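Local coordinates for probable Rab-related GTPase (Acanthamoeba polyphaga mimivirus, PDB 5XC5), which binds GTP with magnesium as a Rab-family small GTPase and may take part in protein transport, at residues 47-59 against 159-171. The protein carries 1 engineered substitution. Sequence-based numbering, arbitrary orientation. Where two conformers were deposited one is given.
Sequences VIAKNGKTLKLNI and NLFGKMIDKMSEI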
# COMPACT_ATOMS: atom_id res chain seq x y z
N VAL A 47 -0.58 -6.85 -16.12
CA VAL A 47 -1.71 -5.95 -16.32
C VAL A 47 -1.47 -5.12 -17.57
O VAL A 47 -0.33 -4.91 -17.99
CB VAL A 47 -1.92 -5.03 -15.10
CG1 VAL A 47 -2.32 -5.85 -13.89
CG2 VAL A 47 -0.64 -4.24 -14.80
N ILE A 48 -2.55 -4.65 -18.17
CA ILE A 48 -2.46 -3.76 -19.32
C ILE A 48 -2.55 -2.33 -18.82
O ILE A 48 -3.56 -1.93 -18.22
CB ILE A 48 -3.58 -4.04 -20.33
CG1 ILE A 48 -3.53 -5.50 -20.79
CG2 ILE A 48 -3.48 -3.06 -21.51
CD1 ILE A 48 -4.71 -5.90 -21.65
N ALA A 49 -1.52 -1.53 -19.07
CA ALA A 49 -1.54 -0.14 -18.67
C ALA A 49 -2.24 0.71 -19.73
O ALA A 49 -2.50 0.27 -20.85
CB ALA A 49 -0.12 0.38 -18.42
N LYS A 50 -2.52 1.96 -19.36
CA LYS A 50 -3.28 2.84 -20.25
C LYS A 50 -2.53 3.13 -21.55
O LYS A 50 -3.16 3.33 -22.59
CB LYS A 50 -3.65 4.13 -19.53
CG LYS A 50 -4.95 4.03 -18.77
CD LYS A 50 -6.11 4.62 -19.56
CE LYS A 50 -7.38 4.62 -18.72
NZ LYS A 50 -7.05 4.97 -17.30
N ASN A 51 -1.20 3.15 -21.51
CA ASN A 51 -0.44 3.34 -22.74
C ASN A 51 -0.36 2.08 -23.59
O ASN A 51 0.37 2.06 -24.59
CB ASN A 51 0.95 3.91 -22.46
CG ASN A 51 1.79 3.01 -21.57
OD1 ASN A 51 1.43 1.86 -21.31
ND2 ASN A 51 2.92 3.53 -21.12
N GLY A 52 -1.07 1.02 -23.21
CA GLY A 52 -1.10 -0.20 -23.99
C GLY A 52 -0.01 -1.21 -23.66
O GLY A 52 -0.08 -2.35 -24.13
N LYS A 53 1.00 -0.83 -22.88
CA LYS A 53 2.04 -1.78 -22.52
C LYS A 53 1.54 -2.74 -21.46
O LYS A 53 0.73 -2.38 -20.60
CB LYS A 53 3.28 -1.05 -22.02
CG LYS A 53 3.91 -0.10 -23.02
CD LYS A 53 4.62 1.05 -22.30
CE LYS A 53 5.14 0.61 -20.93
NZ LYS A 53 5.61 1.76 -20.11
N THR A 54 2.04 -3.97 -21.52
CA THR A 54 1.82 -4.93 -20.46
C THR A 54 2.93 -4.78 -19.44
O THR A 54 4.12 -4.76 -19.80
CB THR A 54 1.78 -6.35 -21.03
OG1 THR A 54 0.61 -6.51 -21.83
CG2 THR A 54 1.76 -7.40 -19.92
N LEU A 55 2.55 -4.65 -18.17
CA LEU A 55 3.48 -4.50 -17.07
C LEU A 55 3.31 -5.67 -16.12
O LEU A 55 2.18 -6.04 -15.77
CB LEU A 55 3.25 -3.19 -16.29
CG LEU A 55 3.56 -1.84 -16.94
CD1 LEU A 55 2.67 -1.56 -18.12
CD2 LEU A 55 3.44 -0.73 -15.91
N LYS A 56 4.43 -6.26 -15.71
CA LYS A 56 4.43 -7.29 -14.69
C LYS A 56 4.67 -6.61 -13.35
O LYS A 56 5.74 -6.01 -13.13
CB LYS A 56 5.53 -8.30 -14.98
CG LYS A 56 5.44 -9.60 -14.20
CD LYS A 56 6.42 -10.60 -14.79
CE LYS A 56 6.43 -11.91 -14.06
NZ LYS A 56 7.07 -11.85 -12.71
N LEU A 57 3.69 -6.70 -12.46
CA LEU A 57 3.84 -6.22 -11.09
C LEU A 57 4.40 -7.36 -10.25
O LEU A 57 3.81 -8.44 -10.19
CB LEU A 57 2.49 -5.77 -10.53
CG LEU A 57 1.77 -4.67 -11.33
CD1 LEU A 57 0.46 -4.32 -10.68
CD2 LEU A 57 2.65 -3.44 -11.45
N ASN A 58 5.55 -7.12 -9.61
CA ASN A 58 6.18 -8.06 -8.69
C ASN A 58 5.94 -7.50 -7.29
O ASN A 58 6.59 -6.53 -6.89
CB ASN A 58 7.67 -8.18 -9.02
CG ASN A 58 7.92 -8.86 -10.36
OD1 ASN A 58 7.14 -9.72 -10.78
ND2 ASN A 58 9.01 -8.49 -11.01
N ILE A 59 5.01 -8.11 -6.56
CA ILE A 59 4.41 -7.52 -5.36
C ILE A 59 4.89 -8.28 -4.14
O ILE A 59 4.76 -9.51 -4.07
CB ILE A 59 2.88 -7.56 -5.45
CG1 ILE A 59 2.40 -6.81 -6.69
CG2 ILE A 59 2.27 -7.01 -4.17
CD1 ILE A 59 0.94 -7.05 -7.03
N ASN A 159 -8.84 0.68 -8.37
CA ASN A 159 -8.46 2.07 -8.56
C ASN A 159 -7.07 2.35 -8.01
O ASN A 159 -6.25 2.99 -8.67
CB ASN A 159 -9.50 2.97 -7.88
CG ASN A 159 -9.21 4.44 -8.10
OD1 ASN A 159 -9.25 4.94 -9.23
ND2 ASN A 159 -8.92 5.16 -7.01
N LEU A 160 -6.78 1.88 -6.79
CA LEU A 160 -5.49 2.21 -6.20
C LEU A 160 -4.35 1.52 -6.94
O LEU A 160 -3.29 2.12 -7.16
CB LEU A 160 -5.47 1.95 -4.68
CG LEU A 160 -5.38 0.51 -4.17
CD1 LEU A 160 -3.92 0.03 -4.04
CD2 LEU A 160 -6.09 0.32 -2.84
N PHE A 161 -4.55 0.27 -7.37
CA PHE A 161 -3.52 -0.35 -8.20
C PHE A 161 -3.43 0.31 -9.57
O PHE A 161 -2.33 0.39 -10.14
CB PHE A 161 -3.70 -1.86 -8.33
CG PHE A 161 -3.07 -2.60 -7.21
CD1 PHE A 161 -1.73 -2.94 -7.26
CD2 PHE A 161 -3.81 -2.94 -6.09
CE1 PHE A 161 -1.14 -3.62 -6.22
CE2 PHE A 161 -3.22 -3.62 -5.04
CZ PHE A 161 -1.88 -3.95 -5.10
N GLY A 162 -4.55 0.82 -10.09
CA GLY A 162 -4.48 1.53 -11.36
C GLY A 162 -3.60 2.76 -11.30
O GLY A 162 -2.85 3.05 -12.24
N LYS A 163 -3.69 3.52 -10.20
CA LYS A 163 -2.81 4.67 -10.02
C LYS A 163 -1.35 4.23 -10.02
O LYS A 163 -0.50 4.85 -10.66
CB LYS A 163 -3.13 5.37 -8.70
CG LYS A 163 -4.50 6.01 -8.65
CD LYS A 163 -4.84 6.52 -7.24
CE LYS A 163 -4.02 7.74 -6.80
NZ LYS A 163 -4.29 8.94 -7.66
N MET A 164 -1.05 3.14 -9.31
CA MET A 164 0.31 2.63 -9.26
C MET A 164 0.78 2.16 -10.63
O MET A 164 1.92 2.42 -11.02
CB MET A 164 0.37 1.49 -8.23
CG MET A 164 1.73 0.80 -8.10
SD MET A 164 3.05 1.91 -7.49
CE MET A 164 2.45 2.37 -5.84
N ILE A 165 -0.09 1.46 -11.36
CA ILE A 165 0.26 0.95 -12.69
C ILE A 165 0.57 2.09 -13.64
O ILE A 165 1.57 2.06 -14.37
CB ILE A 165 -0.87 0.04 -13.21
CG1 ILE A 165 -0.92 -1.25 -12.39
CG2 ILE A 165 -0.68 -0.25 -14.72
CD1 ILE A 165 -2.26 -1.94 -12.46
N ASP A 166 -0.28 3.13 -13.65
CA ASP A 166 -0.04 4.28 -14.52
C ASP A 166 1.33 4.88 -14.26
O ASP A 166 2.08 5.20 -15.20
CB ASP A 166 -1.10 5.36 -14.32
CG ASP A 166 -2.48 4.94 -14.79
OD1 ASP A 166 -2.62 3.87 -15.41
OD2 ASP A 166 -3.44 5.71 -14.55
N LYS A 167 1.70 5.04 -12.98
CA LYS A 167 2.99 5.63 -12.66
C LYS A 167 4.13 4.71 -13.08
O LYS A 167 5.13 5.18 -13.63
CB LYS A 167 3.06 5.96 -11.17
CG LYS A 167 2.22 7.15 -10.76
CD LYS A 167 2.82 8.46 -11.29
CE LYS A 167 2.04 9.66 -10.80
NZ LYS A 167 0.62 9.55 -11.17
N MET A 168 4.01 3.40 -12.84
CA MET A 168 5.06 2.49 -13.29
C MET A 168 5.25 2.56 -14.80
O MET A 168 6.37 2.42 -15.29
CB MET A 168 4.75 1.05 -12.87
CG MET A 168 4.71 0.81 -11.35
SD MET A 168 6.24 1.22 -10.46
CE MET A 168 5.87 2.87 -9.88
N SER A 169 4.17 2.78 -15.55
CA SER A 169 4.27 2.81 -17.00
C SER A 169 5.04 4.02 -17.50
O SER A 169 5.48 4.02 -18.66
CB SER A 169 2.87 2.77 -17.63
OG SER A 169 2.24 4.03 -17.60
N GLU A 170 5.23 5.04 -16.66
CA GLU A 170 6.00 6.23 -17.02
C GLU A 170 7.50 6.04 -16.88
O GLU A 170 8.26 6.87 -17.38
CB GLU A 170 5.61 7.41 -16.13
CG GLU A 170 4.17 7.83 -16.21
CD GLU A 170 3.81 8.89 -15.18
OE1 GLU A 170 4.69 9.29 -14.38
OE2 GLU A 170 2.63 9.31 -15.16
N ILE A 171 7.94 4.99 -16.20
CA ILE A 171 9.37 4.77 -15.98
C ILE A 171 10.08 4.45 -17.30
O ILE A 171 9.65 3.55 -18.03
CB ILE A 171 9.60 3.69 -14.91
CG1 ILE A 171 8.98 4.12 -13.57
CG2 ILE A 171 11.08 3.38 -14.77
CD1 ILE A 171 9.14 3.10 -12.47
O HOH W 1 -0.20 4.24 -18.93
O HOH W 2 7.71 1.64 -17.59
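Ile165 packs against the hairpin of strands 41-48 and 54-61 with all its outer carbons. Its CD1 meets Val47 CG2 tip to tip at 3.7 Å. Its CG1 lies 3.8 Å from Leu57 CD1, the two side chains crossing at about a right angle. CG2, anti to the backbone N, reaches the methyl of Ala49 and also nears Val47 CG2. One helical turn back, Phe161 takes Leu57 CD1 and Ile59 CD1 obliquely on its ring, and Phe25 of helix 18-26 stacks on that ring. One turn on, Leu55 CD2 rests on the helix backbone, 3.6 Å from Ser169 N, and also touches Met168 CB. This part is apolar, close and mostly buried.

The hairpin turn is looser and wetter. Asn51 OD1 accepts from Lys53 N in an Asx turn, with the donor 38° above the carbonyl plane. This leaves Asn51 ND2 over Ser169 CB at 3.6 Å. Water 1 accepts from Asn51 N and donates to Ser169 OG, whose hydroxyl donates a hydrogen bond to Asp166 O. Lys53 bends at chi3 (30°) and brings NZ within 2.7 Å of Ser169 O.

The C-terminal helix 154-169 thus runs over one face of the central sheet, its C-terminal part reaching the antiparallel hairpin of strands 41-48 and 54-61, an arrangement characteristic of the Ras-like P-loop GTPase fold.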